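Putative creatinine amidohydrolase (PDB 3LUB) is a zinc-binding member of the creatininase superfamily that probably hydrolyses carbon-nitrogen bonds other than peptide bonds, in linear amides. Local coordinates at residues G75-N78 and P79-E83; A164-S167 and E168-M172; L179-L182 and A183-G186; R207-D210 and K211-D215; K223-A226 and E227-E230. All coordinates share one frame; numbering follows the deposited sequence.

Contact 1: residues G75-N78 and P79-E83; sequences GAHN and PGQRE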
loop_
_atom_site.group_PDB
_atom_site.type_symbol
_atom_site.label_atom_id
_atom_site.label_comp_id
_atom_site.label_asym_id
_atom_site.label_seq_id
_atom_site.Cartn_x
_atom_site.Cartn_y
_atom_site.Cartn_z
ATOM N N GLY F 75 12.268 14.821 5.463
ATOM C CA GLY F 75 12.609 15.310 4.129
ATOM C C GLY F 75 12.916 14.215 3.134
ATOM O O GLY F 75 13.140 13.091 3.525
ATOM N N ALA F 76 12.817 14.551 1.845
ATOM C CA ALA F 76 13.226 13.724 0.721
ATOM C C ALA F 76 14.624 14.172 0.310
ATOM O O ALA F 76 14.831 15.354 -0.064
ATOM C CB ALA F 76 12.266 13.923 -0.452
ATOM N N HIS F 77 15.551 13.214 0.288
ATOM C CA HIS F 77 16.983 13.489 0.093
ATOM C C HIS F 77 17.598 12.825 -1.119
ATOM O O HIS F 77 16.952 12.001 -1.780
ATOM C CB HIS F 77 17.736 13.113 1.367
ATOM C CG HIS F 77 17.374 14.005 2.491
ATOM N ND1 HIS F 77 17.653 15.351 2.463
ATOM C CD2 HIS F 77 16.622 13.797 3.593
ATOM C CE1 HIS F 77 17.153 15.920 3.544
ATOM N NE2 HIS F 77 16.521 15.000 4.244
ATOM N N ASN F 78 18.837 13.231 -1.424
ATOM C CA ASN F 78 19.486 12.832 -2.656
ATOM C C ASN F 78 20.434 11.676 -2.470
ATOM O O ASN F 78 20.861 11.371 -1.352
ATOM C CB ASN F 78 20.300 14.008 -3.249
ATOM C CG ASN F 78 19.452 15.023 -3.943
ATOM O OD1 ASN F 78 18.287 15.178 -3.627
ATOM N ND2 ASN F 78 20.046 15.754 -4.875
ATOM N N PRO F 79 20.838 11.074 -3.596
ATOM C CA PRO F 79 21.905 10.098 -3.530
ATOM C C PRO F 79 23.177 10.661 -2.874
ATOM O O PRO F 79 23.564 11.808 -3.113
ATOM C CB PRO F 79 22.153 9.751 -5.004
ATOM C CG PRO F 79 20.868 10.096 -5.697
ATOM C CD PRO F 79 20.358 11.292 -4.979
ATOM N N GLY F 80 23.797 9.849 -2.029
ATOM C CA GLY F 80 24.961 10.264 -1.272
ATOM C C GLY F 80 24.663 10.928 0.068
ATOM O O GLY F 80 25.565 11.015 0.892
ATOM N N GLN F 81 23.444 11.415 0.279
ATOM C CA GLN F 81 23.082 12.047 1.555
ATOM C C GLN F 81 22.649 11.056 2.614
ATOM O O GLN F 81 22.826 11.313 3.799
ATOM C CB GLN F 81 21.932 13.043 1.413
ATOM C CG GLN F 81 22.267 14.358 0.685
ATOM C CD GLN F 81 21.155 15.382 0.812
ATOM O OE1 GLN F 81 20.094 15.261 0.197
ATOM N NE2 GLN F 81 21.393 16.392 1.630
ATOM N N ARG F 82 22.012 9.967 2.202
ATOM C CA ARG F 82 21.495 8.993 3.142
ATOM C C ARG F 82 22.629 8.341 3.974
ATOM O O ARG F 82 22.441 8.021 5.145
ATOM C CB ARG F 82 20.690 7.961 2.347
ATOM C CG ARG F 82 19.824 7.020 3.158
ATOM C CD ARG F 82 19.015 6.075 2.248
ATOM N NE ARG F 82 19.837 5.278 1.323
ATOM C CZ ARG F 82 19.463 4.101 0.793
ATOM N NH1 ARG F 82 18.297 3.542 1.079
ATOM N NH2 ARG F 82 20.278 3.451 -0.027
ATOM N N GLU F 83 23.803 8.174 3.367
ATOM C CA GLU F 83 24.969 7.629 4.030
ATOM C C GLU F 83 25.625 8.599 5.032
ATOM O O GLU F 83 26.456 8.187 5.841
ATOM C CB GLU F 83 26.005 7.180 2.986
ATOM C CG GLU F 83 26.750 8.323 2.285
ATOM C CD GLU F 83 27.408 7.902 0.966
ATOM O OE1 GLU F 83 26.697 7.846 -0.070
ATOM O OE2 GLU F 83 28.633 7.638 0.961
HETATM O O HOH W 1 18.136 17.146 -0.932
#
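N78 and Q81 close a tight turn over P79 and G80: Q81 N donates to N78 O at 3.1 Å. P79 supplies the fixed phi of the second position. G80 takes a positive phi (88°) that a side chain would jam against the carbonyl before it, so this is a type II beta turn.

The side-chain bonds run the other way. Q81 sends its chain back along the turn, CG beside its own backbone N and the rest extended, until OE1 meets N78 N at 2.9 Å. That bond is nearly straight (167°), in the carbonyl plane and on a lone pair. H77 ND1 adds a weak bond to the same OE1 at 3.3 Å; the oxygen lies at the ring edge, with imidazole and amide planes 81° apart.

A water gives a further bond to OE1 (2.9 Å) and a weak one to N78 OD1 (3.3 Å). Backbone, ring and water thus fix the rotation of the Q81 amide, whose NE2 donates to E32. The N78 amide is held outside the two segments, ND2 on the carbonyl of R207 and OD1 on R130 of a second subunit.

Because E32 is a zinc ligand and the ring of H77 meets that of H120, another ligand of the same ion, this proline-glycine turn belongs to the second shell of the binuclear zinc site.

Contact 2: residues A164-S167 and E168-M172; sequences AGES and ETSVM. With ZN (zinc ion), chain B.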
loop_
_atom_site.group_PDB
_atom_site.type_symbol
_atom_site.label_atom_id
_atom_site.label_comp_id
_atom_site.label_asym_id
_atom_site.label_seq_id
_atom_site.Cartn_x
_atom_site.Cartn_y
_atom_site.Cartn_z
ATOM N N ALA F 164 22.945 25.294 2.937
ATOM C CA ALA F 164 23.807 25.636 4.080
ATOM C C ALA F 164 24.786 26.767 3.701
ATOM O O ALA F 164 25.900 26.825 4.199
ATOM C CB ALA F 164 24.598 24.406 4.560
ATOM N N GLY F 165 24.352 27.641 2.813
ATOM C CA GLY F 165 25.201 28.667 2.239
ATOM C C GLY F 165 25.010 29.948 2.989
ATOM O O GLY F 165 24.687 29.928 4.169
ATOM N N GLU F 166 25.187 31.069 2.300
ATOM C CA GLU F 166 25.208 32.354 2.963
ATOM C C GLU F 166 23.862 32.714 3.493
ATOM O O GLU F 166 23.759 33.199 4.601
ATOM C CB GLU F 166 25.739 33.461 2.033
ATOM C CG GLU F 166 26.110 34.764 2.775
ATOM C CD GLU F 166 26.629 35.851 1.838
ATOM O OE1 GLU F 166 27.473 35.534 0.984
ATOM O OE2 GLU F 166 26.179 37.001 1.963
ATOM N N SER F 167 22.824 32.488 2.705
ATOM C CA SER F 167 21.471 32.846 3.077
ATOM C C SER F 167 20.925 32.036 4.259
ATOM O O SER F 167 20.330 32.608 5.197
ATOM C CB SER F 167 20.547 32.670 1.861
ATOM O OG SER F 167 20.723 31.390 1.268
ATOM N N GLU F 168 21.048 30.708 4.189
ATOM C CA GLU F 168 20.574 29.866 5.288
ATOM C C GLU F 168 21.382 30.159 6.551
ATOM O O GLU F 168 20.835 30.158 7.660
ATOM C CB GLU F 168 20.664 28.368 4.952
ATOM C CG GLU F 168 19.365 27.763 4.452
ATOM C CD GLU F 168 19.369 26.242 4.372
ATOM O OE1 GLU F 168 20.437 25.652 4.097
ATOM O OE2 GLU F 168 18.263 25.640 4.523
ATOM N N THR F 169 22.695 30.344 6.399
ATOM C CA THR F 169 23.536 30.644 7.569
ATOM C C THR F 169 23.146 31.979 8.190
ATOM O O THR F 169 23.035 32.071 9.398
ATOM C CB THR F 169 25.032 30.644 7.256
ATOM O OG1 THR F 169 25.387 29.395 6.651
ATOM C CG2 THR F 169 25.814 30.808 8.522
ATOM N N SER F 170 22.913 32.994 7.366
ATOM C CA SER F 170 22.555 34.323 7.862
ATOM C C SER F 170 21.262 34.282 8.625
ATOM O O SER F 170 21.166 34.884 9.677
ATOM C CB SER F 170 22.436 35.371 6.728
ATOM O OG SER F 170 23.686 35.621 6.112
ATOM N N VAL F 171 20.262 33.599 8.074
ATOM C CA VAL F 171 18.946 33.575 8.693
ATOM C C VAL F 171 19.010 32.782 10.014
ATOM O O VAL F 171 18.375 33.160 10.973
ATOM C CB VAL F 171 17.873 33.025 7.740
ATOM C CG1 VAL F 171 16.484 32.999 8.430
ATOM C CG2 VAL F 171 17.837 33.855 6.405
HETATM N N MSE F 172 19.830 31.733 10.080
HETATM C CA MSE F 172 20.047 31.004 11.351
HETATM C C MSE F 172 20.749 31.925 12.354
HETATM O O MSE F 172 20.405 31.930 13.524
HETATM C CB MSE F 172 20.894 29.743 11.155
HETATM C CG MSE F 172 20.989 28.864 12.396
HETATM SE SE MSE F 172 19.199 28.220 13.044
HETATM C CE MSE F 172 18.676 26.957 11.607
HETATM ZN ZN ZN B . 18.504 23.758 4.511
HETATM O O HOH W 2 21.835 28.643 1.840
HETATM O O HOH W 3 18.525 23.113 2.525
#
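E168 turns back to A164 at the start of helix 166-175, a buried helix N-terminus with G165 as its N-cap that supplies a ligand to the binuclear zinc site.

The first turn is packed tightly. G165 O takes two donors from T169: the backbone N at 3.0 Å and the hydroxyl OG1 at only 2.6 Å, from opposite faces of the carbonyl plane. One residue on, S170 repeats the pattern on E166 O, its OG arriving at 2.9 Å. In both residues the hydroxyl lies anti to the carbonyl carbon (chi1 -55° in T169, -66° in S170), which aims it back at the preceding turn. V171 also presses on that turn, CG2 standing 3.0 Å from S167 O. Beyond the segments, T169 OG1 also bonds H37, S170 OG takes the N-H of T225, and E166 pairs with K228, which ties this flank to the neighbouring loops and to helix 226-249.

The side facing the metals is buried too, but is bridged by water instead of direct bonds. One molecule accepts from G165 N at 2.9 Å and from E168 N, an N-H of the first turn that an N-cap side chain could otherwise accept. Beside it the extended E168 chain leaves the helix. The zinc beyond is shared with H34 and D43 and also carries a water.

In the carboxylate, OE2 is the short ligand, 1.9 Å from the zinc; OE1, at a longer 2.7 Å from the ion, is also met nearly along its C-O axis by A164 N at 2.8 Å.

Contact 3: residues L179-L182 and A183-G186; sequences LVNL and AEAG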
loop_
_atom_site.group_PDB
_atom_site.type_symbol
_atom_site.label_atom_id
_atom_site.label_comp_id
_atom_site.label_asym_id
_atom_site.label_seq_id
_atom_site.Cartn_x
_atom_site.Cartn_y
_atom_site.Cartn_z
ATOM N N LEU F 179 23.066 28.494 17.854
ATOM C CA LEU F 179 23.072 27.200 17.186
ATOM C C LEU F 179 24.109 27.126 16.075
ATOM O O LEU F 179 24.317 26.062 15.498
ATOM C CB LEU F 179 21.681 26.856 16.636
ATOM C CG LEU F 179 20.570 26.574 17.650
ATOM C CD1 LEU F 179 19.318 26.092 16.969
ATOM C CD2 LEU F 179 20.989 25.560 18.729
ATOM N N VAL F 180 24.760 28.243 15.767
ATOM C CA VAL F 180 25.700 28.278 14.652
ATOM C C VAL F 180 27.038 28.928 15.031
ATOM O O VAL F 180 27.083 30.051 15.504
ATOM C CB VAL F 180 25.066 28.946 13.377
ATOM C CG1 VAL F 180 24.232 30.141 13.736
ATOM C CG2 VAL F 180 26.153 29.343 12.369
ATOM N N ASN F 181 28.131 28.204 14.832
ATOM C CA ASN F 181 29.454 28.764 14.979
ATOM C C ASN F 181 30.061 28.847 13.589
ATOM O O ASN F 181 30.607 27.859 13.080
ATOM C CB ASN F 181 30.319 27.914 15.926
ATOM C CG ASN F 181 29.872 28.010 17.413
ATOM O OD1 ASN F 181 29.470 29.080 17.897
ATOM N ND2 ASN F 181 29.959 26.881 18.139
ATOM N N LEU F 182 29.964 30.033 12.987
ATOM C CA LEU F 182 30.451 30.255 11.636
ATOM C C LEU F 182 31.903 29.796 11.425
ATOM O O LEU F 182 32.226 29.317 10.341
ATOM C CB LEU F 182 30.263 31.725 11.215
ATOM C CG LEU F 182 30.470 32.087 9.741
ATOM C CD1 LEU F 182 29.463 31.362 8.848
ATOM C CD2 LEU F 182 30.357 33.572 9.568
ATOM N N ALA F 183 32.761 29.919 12.453
ATOM C CA ALA F 183 34.174 29.487 12.365
ATOM C C ALA F 183 34.342 28.004 12.058
ATOM O O ALA F 183 35.420 27.554 11.658
ATOM C CB ALA F 183 34.935 29.799 13.648
ATOM N N GLU F 184 33.275 27.242 12.251
ATOM C CA GLU F 184 33.306 25.804 11.964
ATOM C C GLU F 184 32.976 25.417 10.519
ATOM O O GLU F 184 33.194 24.277 10.144
ATOM C CB GLU F 184 32.388 25.064 12.941
ATOM C CG GLU F 184 32.852 25.277 14.361
ATOM C CD GLU F 184 31.891 24.747 15.386
ATOM O OE1 GLU F 184 30.884 24.070 14.985
ATOM O OE2 GLU F 184 32.160 25.032 16.583
ATOM N N ALA F 185 32.511 26.385 9.720
ATOM C CA ALA F 185 32.086 26.159 8.343
ATOM C C ALA F 185 33.232 25.754 7.414
ATOM O O ALA F 185 34.367 26.222 7.547
ATOM C CB ALA F 185 31.377 27.423 7.801
ATOM N N GLY F 186 32.934 24.845 6.488
ATOM C CA GLY F 186 33.771 24.624 5.330
ATOM C C GLY F 186 33.330 25.561 4.209
ATOM O O GLY F 186 32.312 26.279 4.329
HETATM O O HOH W 4 28.268 25.305 14.619
#
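N181 O and E184 N are bonded at 2.9 Å, and L182 O and A185 N at 3.0 Å; these two successive bonds between residues three apart wind the chain into a short 3-10 turn. Before it, V180 and N181 have extended backbone angles; after it, A185 returns to extended angles and the chain leaves as loop. The turn follows helix 166-175 and leads on toward helix 196-199.

On the outer side N181 and E184 lie side by side and point the same way. Each has its CG beside its own backbone N, which brings amide and carboxylate together above the turn. N181 ND2 donates to E184 OE2 at 3.3 Å, from above the carboxylate plane and 53° out of it, with the two flat groups 71° apart. The long distance and tilted approach suggest a modest bond. The carboxylate also lies over the aliphatic part of its neighbour, N181 CB being 3.6 Å from E184 CD. Near this side are K4 and C12 of a third subunit, packing on N181 and E184 respectively.

L182 and A185 serve the inner side. L182 rests on T169 of the preceding helix, and the methyl of A185, against H37 and P221, lies 3.3 Å from L182 O.

The second carboxylate oxygen closes the turn through water: one molecule accepts from N181 N and donates to E184 OE1, 2.9 Å from each.

Contact 4: residues R207-D210 and K211-D215; sequences RHWD and KATVD
R207 lies alongside A212, across the single turn of helix 209-212. From CB, 4.8 Å from the A212 methyl, the chain runs anti to its backbone N (chi1 180°), bringing CG to 3.4 Å from A212 CB. CD follows at 3.7 Å from the same methyl and also sits above one face of the W209 ring, near its rim. The chain bends there, and NE and CZ draw off; NH1 returns to 4.0 Å, with the methyl at the guanidinium edge, in plane. NH2 has a long, weak ion pair with D162.

H208 at the N-cap gives its carbonyl to A212 N at 2.8 Å, and T213 N bonds W209 O. In one of two T213 conformers, and therefore less certainly, OG1 also bonds W209 O and CG2 lies over the five-membered ring, a CH-pi contact. W209 NE1 donates to S216 O.

On the outer face D210 and K211 run side by side, yet OD2 stays 4.1 Å from NZ, too far for a salt bridge. The R207-A212 packing is thus mainly apolar, backbone bonds hold the turn, and D210-K211 is only loosely electrostatic, consistent with D210 remaining available to calcium, which it is known to bind although none is bound to this chain.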
loop_
_atom_site.group_PDB
_atom_site.type_symbol
_atom_site.label_atom_id
_atom_site.label_comp_id
_atom_site.label_asym_id
_atom_site.label_seq_id
_atom_site.Cartn_x
_atom_site.Cartn_y
_atom_site.Cartn_z
ATOM N N ARG F 207 21.426 15.954 -7.780
ATOM C CA ARG F 207 22.826 16.040 -7.395
ATOM C C ARG F 207 23.171 14.843 -6.507
ATOM O O ARG F 207 22.417 14.499 -5.595
ATOM C CB ARG F 207 23.021 17.347 -6.601
ATOM C CG ARG F 207 24.439 17.612 -6.103
ATOM C CD ARG F 207 24.532 18.833 -5.151
ATOM N NE ARG F 207 24.042 20.107 -5.709
ATOM C CZ ARG F 207 24.759 20.959 -6.455
ATOM N NH1 ARG F 207 26.020 20.703 -6.820
ATOM N NH2 ARG F 207 24.197 22.089 -6.869
ATOM N N HIS F 208 24.320 14.215 -6.769
ATOM C CA HIS F 208 24.857 13.196 -5.878
ATOM C C HIS F 208 25.800 13.861 -4.880
ATOM O O HIS F 208 26.838 14.412 -5.259
ATOM C CB HIS F 208 25.558 12.110 -6.674
ATOM C CG HIS F 208 24.629 11.315 -7.535
ATOM N ND1 HIS F 208 24.823 9.981 -7.801
ATOM C CD2 HIS F 208 23.475 11.659 -8.160
ATOM C CE1 HIS F 208 23.826 9.534 -8.554
ATOM N NE2 HIS F 208 22.999 10.536 -8.792
ATOM N N TRP F 209 25.410 13.834 -3.609
ATOM C CA TRP F 209 26.115 14.548 -2.558
ATOM C C TRP F 209 27.538 14.037 -2.370
ATOM O O TRP F 209 28.465 14.823 -2.154
ATOM C CB TRP F 209 25.332 14.479 -1.250
ATOM C CG TRP F 209 24.921 15.808 -0.787
ATOM C CD1 TRP F 209 25.481 16.512 0.229
ATOM C CD2 TRP F 209 23.897 16.632 -1.328
ATOM N NE1 TRP F 209 24.855 17.712 0.383
ATOM C CE2 TRP F 209 23.893 17.835 -0.575
ATOM C CE3 TRP F 209 22.993 16.490 -2.377
ATOM C CZ2 TRP F 209 23.014 18.876 -0.824
ATOM C CZ3 TRP F 209 22.109 17.532 -2.633
ATOM C CH2 TRP F 209 22.127 18.713 -1.853
ATOM N N ASP F 210 27.703 12.718 -2.516
ATOM C CA ASP F 210 29.026 12.079 -2.406
ATOM C C ASP F 210 30.021 12.510 -3.491
ATOM O O ASP F 210 31.219 12.596 -3.243
ATOM C CB ASP F 210 28.901 10.553 -2.368
ATOM C CG ASP F 210 28.310 9.979 -3.634
ATOM O OD1 ASP F 210 27.233 10.444 -4.049
ATOM O OD2 ASP F 210 28.946 9.061 -4.206
ATOM N N LYS F 211 29.520 12.814 -4.676
ATOM C CA LYS F 211 30.372 13.232 -5.779
ATOM C C LYS F 211 30.515 14.739 -5.830
ATOM O O LYS F 211 31.554 15.232 -6.240
ATOM C CB LYS F 211 29.789 12.765 -7.105
ATOM C CG LYS F 211 29.481 11.290 -7.168
ATOM C CD LYS F 211 30.708 10.425 -7.140
ATOM C CE LYS F 211 30.312 8.953 -7.301
ATOM N NZ LYS F 211 29.163 8.765 -8.265
ATOM N N ALA F 212 29.458 15.454 -5.430
ATOM C CA ALA F 212 29.307 16.897 -5.680
ATOM C C ALA F 212 29.797 17.807 -4.560
ATOM O O ALA F 212 29.968 18.988 -4.812
ATOM C CB ALA F 212 27.808 17.265 -5.972
ATOM N N THR F 213 29.955 17.289 -3.334
ATOM C CA THR F 213 30.220 18.100 -2.140
ATOM C C THR F 213 31.276 17.466 -1.219
ATOM O O THR F 213 31.348 16.234 -1.109
ATOM C CB THR F 213 28.936 18.248 -1.283
ATOM O OG1 THR F 213 28.759 17.064 -0.498
ATOM C CG2 THR F 213 27.690 18.480 -2.148
ATOM N N VAL F 214 32.015 18.305 -0.503
ATOM C CA VAL F 214 33.098 17.875 0.365
ATOM C C VAL F 214 32.644 17.883 1.830
ATOM O O VAL F 214 32.893 16.928 2.583
ATOM C CB VAL F 214 34.301 18.824 0.189
ATOM C CG1 VAL F 214 35.528 18.267 0.883
ATOM C CG2 VAL F 214 34.581 19.076 -1.334
ATOM N N ASP F 215 31.968 18.954 2.221
ATOM C CA ASP F 215 31.524 19.124 3.618
ATOM C C ASP F 215 30.001 19.047 3.793
ATOM O O ASP F 215 29.510 19.305 4.879
ATOM C CB ASP F 215 32.077 20.439 4.184
ATOM C CG ASP F 215 31.808 21.623 3.279
ATOM O OD1 ASP F 215 30.702 21.699 2.736
ATOM O OD2 ASP F 215 32.708 22.465 3.101
HETATM O O HOH W 5 32.150 13.509 -1.016
#

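Contact 5: residues K223-A226 and E227-E230; sequences KATA and EKGE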
loop_
_atom_site.group_PDB
_atom_site.type_symbol
_atom_site.label_atom_id
_atom_site.label_comp_id
_atom_site.label_asym_id
_atom_site.label_seq_id
_atom_site.Cartn_x
_atom_site.Cartn_y
_atom_site.Cartn_z
ATOM N N LYS F 223 30.608 34.791 4.449
ATOM C CA LYS F 223 30.231 36.201 4.597
ATOM C C LYS F 223 28.856 36.383 5.228
ATOM O O LYS F 223 28.349 37.519 5.299
ATOM C CB LYS F 223 30.306 36.920 3.245
ATOM C CG LYS F 223 31.618 36.653 2.511
ATOM C CD LYS F 223 31.770 37.473 1.244
ATOM C CE LYS F 223 33.196 37.324 0.698
ATOM N NZ LYS F 223 33.437 38.131 -0.543
ATOM N N ALA F 224 28.272 35.276 5.704
ATOM C CA ALA F 224 27.017 35.281 6.453
ATOM C C ALA F 224 27.064 36.208 7.704
ATOM O O ALA F 224 28.080 36.251 8.406
ATOM C CB ALA F 224 26.667 33.811 6.871
ATOM N N THR F 225 25.994 36.965 7.958
ATOM C CA THR F 225 25.864 37.744 9.183
ATOM C C THR F 225 24.404 37.716 9.650
ATOM O O THR F 225 23.513 37.532 8.841
ATOM C CB THR F 225 26.302 39.241 8.977
ATOM O OG1 THR F 225 25.327 39.949 8.201
ATOM C CG2 THR F 225 27.640 39.353 8.290
ATOM N N ALA F 226 24.169 37.911 10.952
ATOM C CA ALA F 226 22.833 38.033 11.511
ATOM C C ALA F 226 22.015 39.148 10.846
ATOM O O ALA F 226 20.816 39.014 10.602
ATOM C CB ALA F 226 22.913 38.287 13.051
ATOM N N GLU F 227 22.661 40.266 10.563
ATOM C CA GLU F 227 21.984 41.387 9.928
ATOM C C GLU F 227 21.537 41.119 8.511
ATOM O O GLU F 227 20.463 41.530 8.120
ATOM C CB GLU F 227 22.902 42.614 9.900
ATOM C CG GLU F 227 22.210 43.826 9.309
ATOM C CD GLU F 227 23.035 45.071 9.410
ATOM O OE1 GLU F 227 23.309 45.523 10.549
ATOM O OE2 GLU F 227 23.407 45.593 8.336
ATOM N N LYS F 228 22.376 40.475 7.714
ATOM C CA LYS F 228 21.901 40.056 6.396
ATOM C C LYS F 228 20.639 39.188 6.502
ATOM O O LYS F 228 19.721 39.350 5.727
ATOM C CB LYS F 228 22.975 39.313 5.622
ATOM C CG LYS F 228 24.123 40.160 5.105
ATOM C CD LYS F 228 25.126 39.259 4.441
ATOM C CE LYS F 228 26.187 40.007 3.736
ATOM N NZ LYS F 228 27.327 39.133 3.268
ATOM N N GLY F 229 20.597 38.291 7.477
ATOM C CA GLY F 229 19.463 37.374 7.675
ATOM C C GLY F 229 18.216 38.124 8.099
ATOM O O GLY F 229 17.117 37.881 7.596
ATOM N N GLU F 230 18.411 39.071 9.016
ATOM C CA GLU F 230 17.320 39.915 9.521
ATOM C C GLU F 230 16.645 40.683 8.416
ATOM O O GLU F 230 15.405 40.787 8.391
ATOM C CB GLU F 230 17.848 40.890 10.565
ATOM C CG GLU F 230 16.814 41.860 11.082
ATOM C CD GLU F 230 17.389 42.778 12.159
ATOM O OE1 GLU F 230 18.546 43.259 12.006
ATOM O OE2 GLU F 230 16.686 42.993 13.170
#
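T225 caps the first turn of helix 226-249, its OG1 accepting from K228 N at 3.0 Å in an almost straight bond (168°). It is a classic threonine N-cap, in which the hydroxyl replaces the carbonyl that a preceding turn would have offered. A first torsion of 72° sets OG1 between the backbone N and the carbonyl carbon, reaching forward over the helix end.

Backbone bonds carry the helix on from there. A226 O receives E230 N at 2.9 Å, whereas the bond from G229 N to T225 O is weak at 3.3 Å, making the hydroxyl bond the shorter of the two that T225 accepts.

Van der Waals contact is supplied by the K228 chain, which crosses the threonine side chain at a slant. Its CG approaches T225 OG1 to 3.3 Å, and CD spans the gap between that oxygen and K223 O. Extended all the way, the lysine runs back against the chain direction toward the residues before the cap.

Charge is concentrated at its tip. The ammonium group of K228 makes salt bridges with E157 and with E166, tying helix 226-249 to a loop and to helix 166-175 at once. E227, by contrast, turns outward to pair with R231.

The last bond of K228 is to the backbone: NZ sits 2.8 Å from K223 O, above the carbonyl plane and 47° out of it.

In the fold
Contact 2 is buried throughout, contact 1 partly buried, and contacts 3, 4 and 5 lie at the surface. Contacts 2 and 5 are helix starts joined by the E166-K228 salt bridge; one has a glycine at its N-cap with a water taking a first-turn N-H, the other a threonine hydroxyl. Contact 3 covers helix 166-175 through apolar packing of V180 and L182. Contacts 1 and 4 form a second cluster, joined by one backbone bond, one from the N78 amide and Q81 against W209; both touch a second subunit, while contacts 1 and 3 touch a third. The two clusters approach the zinc pair from different elements, contact 2 supplying a ligand and contact 1 a second shell.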